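Local atomic coordinates of putatuve endo-xylanase (Clostridium stercorarium, PDB entry 1O8P), a protein that probably binds xylan and cellulose chains as the family 6 carbohydrate-binding module of a putative endo-xylanase. Residues A[29-43]-A[52-66]. Sequence-based numbering, arbitrary orientation.
With CA (calcium ion), chain B.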
loop_
_atom_site.group_PDB
_atom_site.type_symbol
_atom_site.label_atom_id
_atom_site.label_comp_id
_atom_site.label_asym_id
_atom_site.label_seq_id
_atom_site.Cartn_x
_atom_site.Cartn_y
_atom_site.Cartn_z
ATOM N N ILE A 29 -4.705 1.910 -6.440
ATOM C CA ILE A 29 -3.353 1.606 -6.896
ATOM C C ILE A 29 -3.108 0.140 -6.656
ATOM O O ILE A 29 -3.123 -0.308 -5.499
ATOM C CB ILE A 29 -2.295 2.489 -6.171
ATOM C CG1 ILE A 29 -2.647 3.976 -6.301
ATOM C CG2 ILE A 29 -0.887 2.199 -6.756
ATOM C CD1 ILE A 29 -2.169 4.838 -5.159
ATOM N N GLN A 30 -2.868 -0.605 -7.740
ATOM C CA GLN A 30 -2.691 -2.043 -7.625
ATOM C C GLN A 30 -1.340 -2.222 -6.974
ATOM O O GLN A 30 -0.356 -1.671 -7.448
ATOM C CB GLN A 30 -2.818 -2.756 -8.994
ATOM C CG GLN A 30 -4.214 -2.630 -9.646
ATOM C CD GLN A 30 -5.339 -3.169 -8.740
ATOM O OE1 GLN A 30 -5.119 -4.107 -7.949
ATOM N NE2 GLN A 30 -6.527 -2.575 -8.831
ATOM N N ALA A 31 -1.290 -2.958 -5.868
ATOM C CA ALA A 31 -0.072 -3.038 -5.081
ATOM C C ALA A 31 1.044 -3.761 -5.856
ATOM O O ALA A 31 2.255 -3.532 -5.605
ATOM C CB ALA A 31 -0.359 -3.715 -3.745
ATOM N N GLU A 32 0.651 -4.649 -6.771
ATOM C CA GLU A 32 1.625 -5.283 -7.666
ATOM C C GLU A 32 2.234 -4.286 -8.694
ATOM O O GLU A 32 3.197 -4.617 -9.364
ATOM C CB GLU A 32 1.034 -6.530 -8.377
ATOM C CG GLU A 32 -0.049 -6.262 -9.417
ATOM C CD GLU A 32 -1.429 -6.103 -8.805
ATOM O OE1 GLU A 32 -1.539 -5.754 -7.605
ATOM O OE2 GLU A 32 -2.429 -6.299 -9.522
ATOM N N ASP A 33 1.692 -3.073 -8.803
ATOM C CA ASP A 33 2.256 -2.111 -9.771
ATOM C C ASP A 33 3.290 -1.183 -9.116
ATOM O O ASP A 33 3.205 0.037 -9.243
ATOM C CB ASP A 33 1.156 -1.272 -10.411
ATOM C CG ASP A 33 0.207 -2.081 -11.284
ATOM O OD1 ASP A 33 0.512 -3.201 -11.731
ATOM O OD2 ASP A 33 -0.904 -1.628 -11.605
ATOM N N TYR A 34 4.238 -1.764 -8.390
ATOM C CA TYR A 34 5.293 -0.999 -7.770
ATOM C C TYR A 34 6.429 -0.737 -8.774
ATOM O O TYR A 34 6.673 -1.537 -9.695
ATOM C CB TYR A 34 5.813 -1.706 -6.506
ATOM C CG TYR A 34 6.269 -3.130 -6.741
ATOM C CD1 TYR A 34 7.545 -3.401 -7.223
ATOM C CD2 TYR A 34 5.425 -4.203 -6.476
ATOM C CE1 TYR A 34 7.968 -4.703 -7.432
ATOM C CE2 TYR A 34 5.831 -5.525 -6.686
ATOM C CZ TYR A 34 7.106 -5.766 -7.157
ATOM O OH TYR A 34 7.514 -7.072 -7.372
ATOM N N ASP A 35 7.101 0.397 -8.603
ATOM C CA ASP A 35 8.184 0.788 -9.492
ATOM C C ASP A 35 9.494 0.284 -8.952
ATOM O O ASP A 35 10.440 0.149 -9.678
ATOM C CB ASP A 35 8.214 2.294 -9.599
ATOM C CG ASP A 35 6.942 2.832 -10.176
ATOM O OD1 ASP A 35 6.796 2.719 -11.403
ATOM O OD2 ASP A 35 6.012 3.336 -9.496
ATOM N N SER A 36 9.513 -0.028 -7.659
ATOM C CA SER A 36 10.720 -0.382 -6.935
ATOM C C SER A 36 10.317 -1.169 -5.663
ATOM O O SER A 36 9.195 -1.047 -5.175
ATOM C CB SER A 36 11.415 0.917 -6.553
ATOM O OG SER A 36 12.402 0.669 -5.593
ATOM N N SER A 37 11.189 -2.024 -5.158
ATOM C CA SER A 37 10.844 -2.784 -3.944
ATOM C C SER A 37 12.093 -3.227 -3.198
ATOM O O SER A 37 13.186 -3.313 -3.799
ATOM C CB SER A 37 9.942 -3.969 -4.241
ATOM O OG SER A 37 10.645 -4.988 -4.909
ATOM N N TYR A 38 11.950 -3.414 -1.884
ATOM C CA TYR A 38 12.949 -4.087 -1.107
ATOM C C TYR A 38 12.366 -5.362 -0.528
ATOM O O TYR A 38 11.388 -5.329 0.168
ATOM C CB TYR A 38 13.498 -3.210 0.044
ATOM C CG TYR A 38 14.354 -4.084 0.948
ATOM C CD1 TYR A 38 15.678 -4.379 0.597
ATOM C CD2 TYR A 38 13.809 -4.729 2.087
ATOM C CE1 TYR A 38 16.438 -5.225 1.388
ATOM C CE2 TYR A 38 14.566 -5.579 2.873
ATOM C CZ TYR A 38 15.880 -5.803 2.525
ATOM O OH TYR A 38 16.653 -6.640 3.245
ATOM N N GLY A 39 12.993 -6.494 -0.773
ATOM C CA GLY A 39 12.612 -7.700 -0.075
ATOM C C GLY A 39 12.765 -8.870 -1.006
ATOM O O GLY A 39 11.953 -9.039 -1.937
ATOM N N PRO A 40 13.819 -9.654 -0.754
ATOM C CA PRO A 40 14.270 -10.737 -1.650
ATOM C C PRO A 40 13.166 -11.687 -2.070
ATOM O O PRO A 40 13.171 -12.096 -3.239
ATOM C CB PRO A 40 15.314 -11.508 -0.808
ATOM C CG PRO A 40 15.144 -10.986 0.636
ATOM C CD PRO A 40 14.691 -9.514 0.429
ATOM N N ASN A 41 12.236 -11.993 -1.153
ATOM C CA ASN A 41 11.186 -12.988 -1.369
ATOM C C ASN A 41 9.905 -12.473 -1.996
ATOM O O ASN A 41 9.052 -13.279 -2.354
ATOM C CB ASN A 41 10.794 -13.627 -0.040
ATOM C CG ASN A 41 11.914 -14.480 0.566
ATOM O OD1 ASN A 41 12.950 -14.690 -0.058
ATOM N ND2 ASN A 41 11.692 -14.977 1.776
ATOM N N LEU A 42 9.754 -11.150 -2.093
ATOM C CA LEU A 42 8.485 -10.535 -2.443
ATOM C C LEU A 42 8.008 -11.118 -3.754
ATOM O O LEU A 42 8.799 -11.275 -4.667
ATOM C CB LEU A 42 8.607 -9.006 -2.557
ATOM C CG LEU A 42 7.306 -8.218 -2.306
ATOM C CD1 LEU A 42 7.541 -6.926 -1.529
ATOM C CD2 LEU A 42 6.687 -7.890 -3.644
ATOM N N GLN A 43 6.715 -11.421 -3.837
ATOM C CA GLN A 43 6.130 -12.032 -5.062
ATOM C C GLN A 43 4.746 -11.533 -5.366
ATOM O O GLN A 43 4.069 -11.064 -4.470
ATOM C CB GLN A 43 6.032 -13.542 -4.882
ATOM C CG GLN A 43 7.068 -14.258 -5.660
ATOM C CD GLN A 43 7.251 -15.616 -5.115
ATOM O OE1 GLN A 43 6.336 -16.460 -5.210
ATOM N NE2 GLN A 43 8.408 -15.855 -4.510
ATOM N N SER A 52 -4.508 -9.761 -8.769
ATOM C CA SER A 52 -3.236 -10.159 -8.162
ATOM C C SER A 52 -2.979 -9.406 -6.873
ATOM O O SER A 52 -3.561 -8.352 -6.647
ATOM C CB SER A 52 -2.054 -9.896 -9.111
ATOM O OG SER A 52 -2.195 -10.552 -10.347
ATOM N N ALA A 53 -2.087 -9.935 -6.037
ATOM C CA ALA A 53 -1.743 -9.267 -4.808
ATOM C C ALA A 53 -0.268 -9.501 -4.563
ATOM O O ALA A 53 0.304 -10.476 -5.016
ATOM C CB ALA A 53 -2.591 -9.790 -3.653
ATOM N N ILE A 54 0.386 -8.567 -3.916
ATOM C CA ILE A 54 1.730 -8.867 -3.442
ATOM C C ILE A 54 1.647 -9.716 -2.150
ATOM O O ILE A 54 0.699 -9.581 -1.371
ATOM C CB ILE A 54 2.559 -7.578 -3.313
ATOM C CG1 ILE A 54 1.885 -6.582 -2.325
ATOM C CG2 ILE A 54 2.750 -6.954 -4.748
ATOM C CD1 ILE A 54 2.648 -5.291 -2.049
ATOM N N GLY A 55 2.657 -10.570 -1.949
ATOM C CA GLY A 55 2.784 -11.453 -0.794
ATOM C C GLY A 55 4.252 -11.897 -0.615
ATOM O O GLY A 55 5.131 -11.320 -1.272
ATOM N N TYR A 56 4.490 -12.935 0.223
ATOM C CA TYR A 56 5.809 -13.391 0.699
ATOM C C TYR A 56 6.549 -12.197 1.269
ATOM O O TYR A 56 7.760 -12.037 1.088
ATOM C CB TYR A 56 6.652 -14.139 -0.360
ATOM C CG TYR A 56 6.277 -15.586 -0.694
ATOM C CD1 TYR A 56 5.137 -16.210 -0.154
ATOM C CD2 TYR A 56 7.050 -16.320 -1.592
ATOM C CE1 TYR A 56 4.789 -17.538 -0.495
ATOM C CE2 TYR A 56 6.728 -17.623 -1.948
ATOM C CZ TYR A 56 5.594 -18.250 -1.404
ATOM O OH TYR A 56 5.275 -19.556 -1.788
ATOM N N ILE A 57 5.794 -11.342 1.964
ATOM C CA ILE A 57 6.312 -10.122 2.608
ATOM C C ILE A 57 6.816 -10.417 4.026
ATOM O O ILE A 57 6.265 -11.258 4.728
ATOM C CB ILE A 57 5.233 -8.991 2.574
ATOM C CG1 ILE A 57 5.210 -8.306 1.190
ATOM C CG2 ILE A 57 5.384 -7.986 3.734
ATOM C CD1 ILE A 57 3.937 -7.530 0.935
ATOM N N GLU A 58 7.889 -9.744 4.414
ATOM C CA GLU A 58 8.456 -9.864 5.747
ATOM C C GLU A 58 8.667 -8.491 6.371
ATOM O O GLU A 58 8.647 -7.483 5.676
ATOM C CB GLU A 58 9.810 -10.585 5.662
ATOM C CG GLU A 58 9.744 -12.035 5.186
ATOM C CD GLU A 58 8.948 -12.991 6.086
ATOM O OE1 GLU A 58 8.659 -12.696 7.280
ATOM O OE2 GLU A 58 8.613 -14.096 5.593
ATOM N N ASN A 59 8.880 -8.459 7.691
ATOM C CA ASN A 59 9.384 -7.263 8.380
ATOM C C ASN A 59 10.558 -6.598 7.638
ATOM O O ASN A 59 11.551 -7.259 7.296
ATOM C CB ASN A 59 9.809 -7.612 9.828
ATOM C CG ASN A 59 10.204 -6.399 10.605
ATOM O OD1 ASN A 59 9.612 -5.364 10.415
ATOM N ND2 ASN A 59 11.221 -6.500 11.463
ATOM N N GLY A 60 10.442 -5.294 7.404
ATOM C CA GLY A 60 11.436 -4.498 6.725
ATOM C C GLY A 60 11.252 -4.397 5.218
ATOM O O GLY A 60 11.922 -3.571 4.571
ATOM N N TYR A 61 10.374 -5.225 4.643
ATOM C CA TYR A 61 10.047 -5.101 3.188
ATOM C C TYR A 61 9.307 -3.805 2.867
ATOM O O TYR A 61 8.730 -3.175 3.748
ATOM C CB TYR A 61 9.171 -6.242 2.699
ATOM C CG TYR A 61 9.865 -7.556 2.484
ATOM C CD1 TYR A 61 10.999 -7.917 3.226
ATOM C CD2 TYR A 61 9.356 -8.463 1.541
ATOM C CE1 TYR A 61 11.635 -9.154 3.021
ATOM C CE2 TYR A 61 9.975 -9.691 1.297
ATOM C CZ TYR A 61 11.107 -10.034 2.039
ATOM O OH TYR A 61 11.658 -11.255 1.822
ATOM N N SER A 62 9.330 -3.410 1.598
ATOM C CA SER A 62 8.782 -2.146 1.193
ATOM C C SER A 62 8.522 -2.151 -0.312
ATOM O O SER A 62 9.181 -2.886 -1.063
ATOM C CB SER A 62 9.722 -0.977 1.585
ATOM O OG SER A 62 10.872 -0.940 0.747
ATOM N N THR A 63 7.516 -1.377 -0.728
ATOM C CA THR A 63 7.223 -1.173 -2.136
ATOM C C THR A 63 7.067 0.301 -2.356
ATOM O O THR A 63 6.565 1.023 -1.493
ATOM C CB THR A 63 5.985 -1.970 -2.622
ATOM O OG1 THR A 63 5.041 -2.061 -1.573
ATOM C CG2 THR A 63 6.312 -3.413 -2.878
ATOM N N THR A 64 7.522 0.749 -3.520
ATOM C CA THR A 64 7.518 2.140 -3.848
ATOM C C THR A 64 6.686 2.333 -5.091
ATOM O O THR A 64 6.839 1.584 -6.058
ATOM C CB THR A 64 8.952 2.602 -4.109
ATOM O OG1 THR A 64 9.705 2.525 -2.895
ATOM C CG2 THR A 64 9.018 4.115 -4.563
ATOM N N TYR A 65 5.852 3.368 -5.056
ATOM C CA TYR A 65 4.913 3.736 -6.107
ATOM C C TYR A 65 5.142 5.195 -6.415
ATOM O O TYR A 65 4.729 6.087 -5.666
ATOM C CB TYR A 65 3.452 3.502 -5.635
ATOM C CG TYR A 65 3.265 2.100 -5.146
ATOM C CD1 TYR A 65 3.652 1.734 -3.842
ATOM C CD2 TYR A 65 2.731 1.121 -5.982
ATOM C CE1 TYR A 65 3.496 0.445 -3.394
ATOM C CE2 TYR A 65 2.573 -0.182 -5.536
ATOM C CZ TYR A 65 2.962 -0.510 -4.237
ATOM O OH TYR A 65 2.850 -1.804 -3.786
ATOM N N LYS A 66 5.794 5.430 -7.548
ATOM C CA LYS A 66 6.213 6.758 -7.952
ATOM C C LYS A 66 5.099 7.523 -8.609
ATOM O O LYS A 66 4.182 6.940 -9.139
ATOM C CB LYS A 66 7.413 6.633 -8.911
ATOM C CG LYS A 66 8.697 6.202 -8.226
ATOM C CD LYS A 66 9.857 6.226 -9.222
ATOM C CE LYS A 66 10.888 7.313 -8.865
ATOM N NZ LYS A 66 10.416 8.760 -9.074
HETATM CA CA CA B . -4.057 -6.112 -7.149
HETATM O O HOH W 1 -5.035 -6.969 -9.232
#
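Ser36 to Tyr38 pair antiparallel with Ser62 to Thr64, the strand axes 4.7 Å apart, and a classic bulge at Asp35 and Ser36 faces Thr64. A second, separate ladder joins Gln43 to Gly55. Between the two ladders lies the Tyr61 ring. Gly39 CA sits over the centre of one face, 3.4 Å from the centroid, and Glu58 N lies over the opposite face. Tyr61 OH accepts a hydrogen bond from Asn41 N (3.1 Å), within the turn from Gly39 to Leu42. With CG swung roughly anti to the backbone N (chi1 -154°), Leu42 puts CD1 against Ile57 CG1 and Tyr61 CD2. At the other end, Tyr65 OH donates to an in-plane lone pair of Ala31 O (2.6 Å) and accepts from Thr63 OG1. Tyr34 CB lies over the Tyr65 ring face. Asp35 OD2 accepts from Lys66 N (2.9 Å) on its anti side, the donor 33° out of the carboxylate plane, and salt-bridges Arg23. Calcium is bound by Gln30 OE1 (2.4 Å), Glu32 OE1 and, at longer range, OE2, Ser52 O (2.4 Å), a water and Asp142. The shared metal ties the type I turn Gln30 to Asp33 to strand 52-55, consistent with a structural role.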